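Local coordinates for deferrochelatase (Vibrio cholerae, PDB 5DE0), which binds heme b and probably acts as a peroxidase of the dye-decolorizing (DyP) family, at residues 60-64 against 65-69. Sequence-based numbering, arbitrary orientation.
Sequences VAFSK and GFWSH
Phe-62 meets both Phe-66 and Trp-67, and the three rings form an aromatic cluster where strand 57-62 gives way to the short helix 64-67. The Phe-62 and Phe-66 rings touch rim to rim, CD2 of Phe-62 lying 3.5 Å from CD2 of Phe-66. Their planes are only 14° apart, yet neither ring lies over the other. Trp-67 is turned differently. The edge of Phe-62 points at the face of its six-membered ring in an offset edge-to-face pair, with planes at 78°. CB of Phe-62 also packs 3.6 Å from CE3 of Trp-67.

Ser-63 follows Phe-62 and is the N-cap of the helix. Chi1 of 68° sets Ser-63 OG between its own backbone N and carbonyl carbon, where it accepts a weak bond from Phe-66 N at 3.4 Å. Its stronger partner is Val-96 O. The backbone O of Ser-63 takes the N-H of Trp-67 at 3.0 Å, and Lys-64 O is a second, weak acceptor for the same N-H.

Phe-70 extends the cluster, meeting all three rings edge-to-face. Leu-34 and Leu-37 of helix 30-38 pack on Phe-62. Trp-67 NE1 is bonded to Ala-73 O, which helps fix the indole. This is structural packing in the N-terminal DyP region, at the end of a strand of its antiparallel sheet, and no part of the heme pocket. The join combines apolar ring packing with an N-cap that takes one helical N-H weakly.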
loop_
_atom_site.group_PDB
_atom_site.type_symbol
_atom_site.label_atom_id
_atom_site.label_comp_id
_atom_site.label_asym_id
_atom_site.label_seq_id
_atom_site.Cartn_x
_atom_site.Cartn_y
_atom_site.Cartn_z
ATOM N N VAL B 60 20.425 -5.510 -0.626
ATOM C CA VAL B 60 20.568 -5.439 0.822
ATOM C C VAL B 60 21.748 -4.552 1.199
ATOM O O VAL B 60 22.864 -4.752 0.715
ATOM C CB VAL B 60 20.760 -6.836 1.441
ATOM C CG1 VAL B 60 20.861 -6.731 2.953
ATOM C CG2 VAL B 60 19.615 -7.755 1.038
ATOM N N ALA B 61 21.500 -3.579 2.069
ATOM C CA ALA B 61 22.532 -2.618 2.450
ATOM C C ALA B 61 22.622 -2.453 3.964
ATOM O O ALA B 61 21.633 -2.630 4.680
ATOM C CB ALA B 61 22.270 -1.281 1.789
ATOM N N PHE B 62 23.811 -2.105 4.445
ATOM C CA PHE B 62 24.049 -1.989 5.879
ATOM C C PHE B 62 24.571 -0.604 6.247
ATOM O O PHE B 62 25.332 -0.001 5.485
ATOM C CB PHE B 62 25.042 -3.055 6.341
ATOM C CG PHE B 62 24.654 -4.452 5.959
ATOM C CD1 PHE B 62 25.136 -5.027 4.793
ATOM C CD2 PHE B 62 23.807 -5.196 6.767
ATOM C CE1 PHE B 62 24.777 -6.322 4.441
ATOM C CE2 PHE B 62 23.448 -6.489 6.418
ATOM C CZ PHE B 62 23.934 -7.049 5.255
ATOM N N SER B 63 24.169 -0.109 7.416
ATOM C CA SER B 63 24.603 1.203 7.882
ATOM C C SER B 63 26.024 1.171 8.435
ATOM O O SER B 63 26.601 0.101 8.615
ATOM C CB SER B 63 23.648 1.733 8.948
ATOM O OG SER B 63 23.727 0.968 10.136
ATOM N N LYS B 64 26.578 2.351 8.697
ATOM C CA LYS B 64 27.912 2.481 9.266
ATOM C C LYS B 64 28.008 1.788 10.622
ATOM O O LYS B 64 28.977 1.071 10.898
ATOM C CB LYS B 64 28.288 3.959 9.399
ATOM C CG LYS B 64 29.509 4.215 10.273
ATOM C CD LYS B 64 30.778 3.657 9.648
ATOM C CE LYS B 64 32.008 4.045 10.458
ATOM N NZ LYS B 64 33.261 3.572 9.813
ATOM N N GLY B 65 26.998 2.006 11.460
ATOM C CA GLY B 65 26.981 1.437 12.794
ATOM C C GLY B 65 26.936 -0.079 12.800
ATOM O O GLY B 65 27.610 -0.719 13.609
ATOM N N PHE B 66 26.152 -0.659 11.898
ATOM C CA PHE B 66 26.020 -2.109 11.836
ATOM C C PHE B 66 27.210 -2.756 11.139
ATOM O O PHE B 66 27.477 -3.944 11.331
ATOM C CB PHE B 66 24.720 -2.497 11.122
ATOM C CG PHE B 66 24.413 -3.973 11.177
ATOM C CD1 PHE B 66 23.813 -4.521 12.301
ATOM C CD2 PHE B 66 24.716 -4.810 10.107
ATOM C CE1 PHE B 66 23.527 -5.882 12.365
ATOM C CE2 PHE B 66 24.429 -6.173 10.168
ATOM C CZ PHE B 66 23.835 -6.705 11.298
ATOM N N TRP B 67 27.918 -1.984 10.323
ATOM C CA TRP B 67 29.049 -2.526 9.587
ATOM C C TRP B 67 30.211 -2.866 10.522
ATOM O O TRP B 67 31.076 -3.668 10.175
ATOM C CB TRP B 67 29.504 -1.549 8.502
ATOM C CG TRP B 67 30.196 -2.237 7.362
ATOM C CD1 TRP B 67 31.465 -2.739 7.357
ATOM C CD2 TRP B 67 29.652 -2.518 6.065
ATOM N NE1 TRP B 67 31.747 -3.310 6.141
ATOM C CE2 TRP B 67 30.651 -3.188 5.329
ATOM C CE3 TRP B 67 28.421 -2.267 5.457
ATOM C CZ2 TRP B 67 30.450 -3.610 4.008
ATOM C CZ3 TRP B 67 28.226 -2.683 4.156
ATOM C CH2 TRP B 67 29.231 -3.346 3.443
ATOM N N SER B 68 30.228 -2.258 11.704
ATOM C CA SER B 68 31.259 -2.542 12.690
ATOM C C SER B 68 31.235 -4.009 13.103
ATOM O O SER B 68 32.273 -4.589 13.412
ATOM C CB SER B 68 31.078 -1.650 13.910
ATOM O OG SER B 68 31.274 -0.296 13.563
ATOM N N HIS B 69 30.041 -4.595 13.106
ATOM C CA HIS B 69 29.858 -5.995 13.457
ATOM C C HIS B 69 30.520 -6.936 12.449
ATOM O O HIS B 69 30.783 -8.096 12.759
ATOM C CB HIS B 69 28.366 -6.315 13.561
ATOM C CG HIS B 69 27.677 -5.655 14.716
ATOM N ND1 HIS B 69 27.507 -4.289 14.803
ATOM C CD2 HIS B 69 27.106 -6.174 15.828
ATOM C CE1 HIS B 69 26.864 -3.996 15.921
ATOM N NE2 HIS B 69 26.608 -5.125 16.559
#